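Local structure of type III pantothenate kinase (Campylobacter jejuni, 2NRH) at residues D86-D91 and I98-N103; S94-D99 and F110-I115. The protein probably catalyses the ATP-dependent phosphorylation of pantothenate, the first step of coenzyme A biosynthesis, working as a homodimer that needs a monovalent cation. The protein carries 2 engineered substitutions. All blocks are in the same frame, centred on the assembly; numbering follows the deposited sequence.

Contact 1 (D86-D91 and I98-N103); sequences DGVVVD and IDIISN
Strands 87-92 and 95-102 form an antiparallel beta hairpin in the second five-stranded sheet of this ASKHA-type kinase, and residues 86-91 and 98-103 make up the part away from its turn. Four backbone hydrogen bonds hold the ladder, in two hydrogen-bonded pairs: Gly87 with Ile101 and Val89 with Asp99. In the second pair both donors lie in the carbonyl planes, the shorter bond running 2.7 Å from Asp99 N to Val89 O. The Gly87 pair is less regular: Ile101 N meets Gly87 O nearly along its C=O axis, whereas Gly87 N sits above the carbonyl plane of Ile101. Gly87 has a positive phi of 147°, where a side chain would collide with the preceding carbonyl.

Apolar contacts lie on the Val88, Val90, Ile98 and Ile100 face. The side chains of Ile98 and Val88 cross obliquely, Ile98 CG2, anti to its backbone N, meeting Val88 CG1 at 3.5 Å, while Val90 lies alongside Ile98. Leu171 of strand 171-174 also packs on both valines.

The other face carries Val89, Ile101 and the buried carboxylate of Asp99, whose OD1 takes a salt bridge from Arg77, a predicted substrate-binding residue, and a hydrogen bond from His106. A water joins Asp99 OD2 to Val89 O. At the exposed open end of the hairpin, Asp86 OD1 accepts Asn103 N at 2.8 Å, approached from above the carboxylate plane.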
loop_
_atom_site.group_PDB
_atom_site.type_symbol
_atom_site.label_atom_id
_atom_site.label_comp_id
_atom_site.label_asym_id
_atom_site.label_seq_id
_atom_site.Cartn_x
_atom_site.Cartn_y
_atom_site.Cartn_z
ATOM N N ASP B 86 0.330 -14.895 22.517
ATOM C CA ASP B 86 1.131 -15.282 21.361
ATOM C C ASP B 86 0.215 -15.101 20.196
ATOM O O ASP B 86 -0.960 -15.493 20.295
ATOM C CB ASP B 86 1.510 -16.763 21.394
ATOM C CG ASP B 86 2.354 -17.100 22.580
ATOM O OD1 ASP B 86 3.577 -16.839 22.497
ATOM O OD2 ASP B 86 1.773 -17.584 23.597
ATOM N N GLY B 87 0.744 -14.518 19.118
ATOM C CA GLY B 87 -0.028 -14.305 17.918
ATOM C C GLY B 87 0.296 -13.048 17.112
ATOM O O GLY B 87 1.127 -12.206 17.502
ATOM N N VAL B 88 -0.356 -12.941 15.961
ATOM C CA VAL B 88 -0.182 -11.785 15.127
ATOM C C VAL B 88 -1.503 -11.074 15.182
ATOM O O VAL B 88 -2.530 -11.687 14.950
ATOM C CB VAL B 88 0.248 -12.129 13.702
ATOM C CG1 VAL B 88 0.181 -10.863 12.802
ATOM C CG2 VAL B 88 1.646 -12.676 13.736
ATOM N N VAL B 89 -1.440 -9.788 15.572
ATOM C CA VAL B 89 -2.593 -8.885 15.638
ATOM C C VAL B 89 -2.645 -7.878 14.478
ATOM O O VAL B 89 -1.719 -7.151 14.247
ATOM C CB VAL B 89 -2.698 -8.191 16.980
ATOM C CG1 VAL B 89 -4.028 -7.422 17.063
ATOM C CG2 VAL B 89 -2.632 -9.208 18.105
ATOM N N VAL B 90 -3.769 -7.897 13.756
ATOM C CA VAL B 90 -4.021 -7.100 12.548
ATOM C C VAL B 90 -5.271 -6.294 12.810
ATOM O O VAL B 90 -6.314 -6.861 13.067
ATOM C CB VAL B 90 -4.167 -7.994 11.277
ATOM C CG1 VAL B 90 -4.221 -7.124 9.954
ATOM C CG2 VAL B 90 -2.967 -8.954 11.151
ATOM N N ASP B 91 -5.138 -4.967 12.834
ATOM C CA ASP B 91 -6.270 -4.051 12.928
ATOM C C ASP B 91 -6.371 -3.369 11.564
ATOM O O ASP B 91 -5.516 -2.536 11.158
ATOM C CB ASP B 91 -6.052 -3.018 14.016
ATOM C CG ASP B 91 -7.295 -2.193 14.314
ATOM O OD1 ASP B 91 -8.363 -2.431 13.710
ATOM O OD2 ASP B 91 -7.213 -1.283 15.203
ATOM N N ILE B 98 0.026 -4.319 11.772
ATOM C CA ILE B 98 0.306 -5.741 12.031
ATOM C C ILE B 98 1.311 -5.819 13.172
ATOM O O ILE B 98 2.421 -5.345 13.071
ATOM C CB ILE B 98 0.843 -6.455 10.755
ATOM C CG1 ILE B 98 -0.140 -6.386 9.600
ATOM C CG2 ILE B 98 1.043 -7.949 11.007
ATOM C CD1 ILE B 98 0.125 -5.332 8.582
ATOM N N ASP B 99 0.916 -6.381 14.288
ATOM C CA ASP B 99 1.816 -6.485 15.460
ATOM C C ASP B 99 2.071 -7.941 15.873
ATOM O O ASP B 99 1.182 -8.806 15.835
ATOM C CB ASP B 99 1.253 -5.685 16.628
ATOM C CG ASP B 99 1.374 -4.160 16.418
ATOM O OD1 ASP B 99 2.533 -3.660 16.469
ATOM O OD2 ASP B 99 0.309 -3.488 16.210
ATOM N N ILE B 100 3.288 -8.204 16.307
ATOM C CA ILE B 100 3.679 -9.575 16.612
ATOM C C ILE B 100 3.939 -9.805 18.087
ATOM O O ILE B 100 4.813 -9.171 18.670
ATOM C CB ILE B 100 4.875 -10.041 15.727
ATOM C CG1 ILE B 100 4.494 -9.961 14.215
ATOM C CG2 ILE B 100 5.259 -11.497 16.085
ATOM C CD1 ILE B 100 4.453 -8.574 13.614
ATOM N N ILE B 101 3.143 -10.703 18.684
ATOM C CA ILE B 101 3.264 -11.062 20.091
ATOM C C ILE B 101 3.796 -12.505 20.272
ATOM O O ILE B 101 3.401 -13.479 19.581
ATOM C CB ILE B 101 1.920 -10.874 20.849
ATOM C CG1 ILE B 101 1.226 -9.533 20.450
ATOM C CG2 ILE B 101 2.100 -10.995 22.388
ATOM C CD1 ILE B 101 1.949 -8.230 20.875
ATOM N N SER B 102 4.740 -12.622 21.196
ATOM C CA SER B 102 5.316 -13.905 21.519
ATOM C C SER B 102 5.566 -13.871 22.979
ATOM O O SER B 102 6.381 -13.105 23.450
ATOM C CB SER B 102 6.611 -14.157 20.788
ATOM O OG SER B 102 7.141 -15.406 21.215
ATOM N N ASN B 103 4.783 -14.657 23.707
ATOM C CA ASN B 103 5.048 -14.800 25.092
ATOM C C ASN B 103 4.779 -13.521 25.874
ATOM O O ASN B 103 5.514 -13.178 26.825
ATOM C CB ASN B 103 6.481 -15.291 25.294
ATOM C CG ASN B 103 6.551 -16.400 26.284
ATOM O OD1 ASN B 103 6.904 -16.183 27.441
ATOM N ND2 ASN B 103 6.123 -17.579 25.871
HETATM O O HOH W 1 -1.971 -4.149 15.261
#

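Contact 2 (S94-D99 and F110-I115). With SO4 (sulfate ion), chain D.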
loop_
_atom_site.group_PDB
_atom_site.type_symbol
_atom_site.label_atom_id
_atom_site.label_comp_id
_atom_site.label_asym_id
_atom_site.label_seq_id
_atom_site.Cartn_x
_atom_site.Cartn_y
_atom_site.Cartn_z
ATOM N N SER B 94 -8.634 2.380 8.775
ATOM C CA SER B 94 -8.064 3.478 8.001
ATOM C C SER B 94 -6.644 3.218 7.657
ATOM O O SER B 94 -6.145 3.698 6.659
ATOM C CB SER B 94 -8.020 4.744 8.841
ATOM O OG SER B 94 -9.252 4.905 9.453
ATOM N N ALA B 95 -5.986 2.544 8.576
ATOM C CA ALA B 95 -4.638 2.057 8.409
ATOM C C ALA B 95 -4.746 0.577 8.749
ATOM O O ALA B 95 -5.715 0.147 9.369
ATOM C CB ALA B 95 -3.690 2.781 9.392
ATOM N N ILE B 96 -3.789 -0.192 8.299
ATOM C CA ILE B 96 -3.641 -1.607 8.637
ATOM C C ILE B 96 -2.337 -1.713 9.469
ATOM O O ILE B 96 -1.261 -1.394 9.000
ATOM C CB ILE B 96 -3.599 -2.454 7.338
ATOM C CG1 ILE B 96 -4.994 -2.440 6.693
ATOM C CG2 ILE B 96 -3.142 -3.906 7.574
ATOM C CD1 ILE B 96 -5.065 -3.174 5.322
ATOM N N THR B 97 -2.470 -2.054 10.742
ATOM C CA THR B 97 -1.283 -2.296 11.587
ATOM C C THR B 97 -1.182 -3.779 11.901
ATOM O O THR B 97 -2.183 -4.427 12.155
ATOM C CB THR B 97 -1.339 -1.478 12.862
ATOM O OG1 THR B 97 -2.508 -1.867 13.604
ATOM C CG2 THR B 97 -1.416 -0.003 12.481
ATOM N N ILE B 98 0.026 -4.319 11.772
ATOM C CA ILE B 98 0.306 -5.741 12.031
ATOM C C ILE B 98 1.311 -5.819 13.172
ATOM O O ILE B 98 2.421 -5.345 13.071
ATOM C CB ILE B 98 0.843 -6.455 10.755
ATOM C CG1 ILE B 98 -0.140 -6.386 9.600
ATOM C CG2 ILE B 98 1.043 -7.949 11.007
ATOM C CD1 ILE B 98 0.125 -5.332 8.582
ATOM N N ASP B 99 0.916 -6.381 14.288
ATOM C CA ASP B 99 1.816 -6.485 15.460
ATOM C C ASP B 99 2.071 -7.941 15.873
ATOM O O ASP B 99 1.182 -8.806 15.835
ATOM C CB ASP B 99 1.253 -5.685 16.628
ATOM C CG ASP B 99 1.374 -4.160 16.418
ATOM O OD1 ASP B 99 2.533 -3.660 16.469
ATOM O OD2 ASP B 99 0.309 -3.488 16.210
ATOM N N PHE B 110 4.197 -3.472 11.979
ATOM C CA PHE B 110 4.291 -2.578 10.819
ATOM C C PHE B 110 2.954 -2.128 10.290
ATOM O O PHE B 110 1.909 -2.644 10.693
ATOM C CB PHE B 110 5.128 -3.172 9.695
ATOM C CG PHE B 110 4.643 -4.503 9.222
ATOM C CD1 PHE B 110 3.886 -4.593 8.036
ATOM C CD2 PHE B 110 4.955 -5.676 9.945
ATOM C CE1 PHE B 110 3.416 -5.840 7.583
ATOM C CE2 PHE B 110 4.519 -6.940 9.487
ATOM C CZ PHE B 110 3.735 -7.042 8.307
ATOM N N ILE B 111 3.030 -1.182 9.356
ATOM C CA ILE B 111 1.865 -0.400 8.940
ATOM C C ILE B 111 1.724 -0.371 7.423
ATOM O O ILE B 111 2.716 -0.269 6.601
ATOM C CB ILE B 111 1.898 1.093 9.518
ATOM C CG1 ILE B 111 2.181 1.099 11.012
ATOM C CG2 ILE B 111 0.621 1.895 9.164
ATOM C CD1 ILE B 111 2.630 2.434 11.488
ATOM N N LEU B 112 0.477 -0.445 7.044
ATOM C CA LEU B 112 0.131 -0.409 5.623
ATOM C C LEU B 112 -0.960 0.629 5.415
ATOM O O LEU B 112 -1.740 0.888 6.337
ATOM C CB LEU B 112 -0.398 -1.810 5.295
ATOM C CG LEU B 112 0.382 -2.921 4.573
ATOM C CD1 LEU B 112 1.795 -2.838 4.773
ATOM C CD2 LEU B 112 -0.128 -4.317 4.908
ATOM N N PRO B 113 -1.125 1.150 4.197
ATOM C CA PRO B 113 -2.391 1.924 4.105
ATOM C C PRO B 113 -3.635 1.046 4.305
ATOM O O PRO B 113 -3.608 -0.174 3.996
ATOM C CB PRO B 113 -2.376 2.501 2.654
ATOM C CG PRO B 113 -0.953 2.373 2.179
ATOM C CD PRO B 113 -0.467 1.063 2.885
ATOM N N GLY B 114 -4.683 1.640 4.868
ATOM C CA GLY B 114 -6.023 1.082 4.788
ATOM C C GLY B 114 -6.504 0.961 3.357
ATOM O O GLY B 114 -6.020 1.658 2.463
ATOM N N ILE B 115 -7.439 0.061 3.139
ATOM C CA ILE B 115 -7.944 -0.299 1.805
ATOM C C ILE B 115 -8.571 0.870 1.043
ATOM O O ILE B 115 -8.276 1.054 -0.169
ATOM C CB ILE B 115 -8.933 -1.516 1.895
ATOM C CG1 ILE B 115 -8.186 -2.752 2.398
ATOM C CG2 ILE B 115 -9.599 -1.828 0.546
ATOM C CD1 ILE B 115 -9.096 -3.946 2.540
HETATM S S SO4 D . -9.845 6.134 12.969
HETATM O O1 SO4 D . -9.758 4.769 12.449
HETATM O O2 SO4 D . -10.106 6.998 11.814
HETATM O O3 SO4 D . -10.956 6.217 13.907
HETATM O O4 SO4 D . -8.575 6.523 13.619
#
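The second beta hairpin of the sheet pairs strand 95-102 with strand 105-113, here through residues 94-99 and 110-115, just before helix 115-125 begins. Its backbone ladder is antiparallel, with two hydrogen-bonded pairs, Ile98 with Phe110 and Ile96 with Leu112. The shortest of these bonds, 2.7 Å from Ile98 N to Phe110 O, runs nearly along the C=O axis; Ile96 N is almost straight toward Leu112 O but stands above that carbonyl's plane.

Packing is tight on the face of Ile96, Ile98, Phe110 and Leu112. Phe110 takes the crowded rotamer, CG between the backbone N and carbonyl carbon (chi1 56°), which lays its ring over the neighbouring strand. Ile98 CB sits over one ring face, 4.0 Å from the centroid in a CH-pi contact, and Ile98 CD1 reaches CE1 at 3.5 Å. That same methyl touches Leu112 CD2 at 3.8 Å, so Ile98 spans Phe110 and Leu112, two residues on the same face of the partner strand. Leu161 of helix 146-165 packs on Phe110 and Leu112, and Tyr152 of the second subunit meets the Phe110 ring, so this face also contributes to the dimer interface.

The opposite face is looser and partly exposed. Thr97 and Ile111 lie side by side, CG2 to CG1 at 4.0 Å, and Arg77, a predicted substrate-binding residue, touches both. Toward the end of the pairing, Gly114 at the helix N-cap gives only a weak bond to Ser94 O; a CB on Gly114 would clash with that oxygen. The CB of Ser94, an exposed residue predicted to bind ATP, points away from 110-115, and a sulfate ion, probably from the crystallisation liquor, accepts a hydrogen bond from Ser94 OG at its O1, 3.0 Å away.

The two contacts lie in successive hairpins of one sheet, their centres about 13 Å apart. Strands 87-92, 95-102 and 105-113 follow each other along the chain and lie as neighbours in that order, with 95-102 in the middle; its residues Ile98 and Asp99 belong to both contacts. Within the first hairpin, Asp91 N of contact 1 lies 3.1 Å from Thr97 O of contact 2, a probable hydrogen bond that carries the pairing on toward the start of the shared strand. The turn between the first two strands is flanked by Asp91, predicted to bind a potassium ion, and Ser94, predicted to bind ATP, while the outer strand of contact 2 reaches the second subunit.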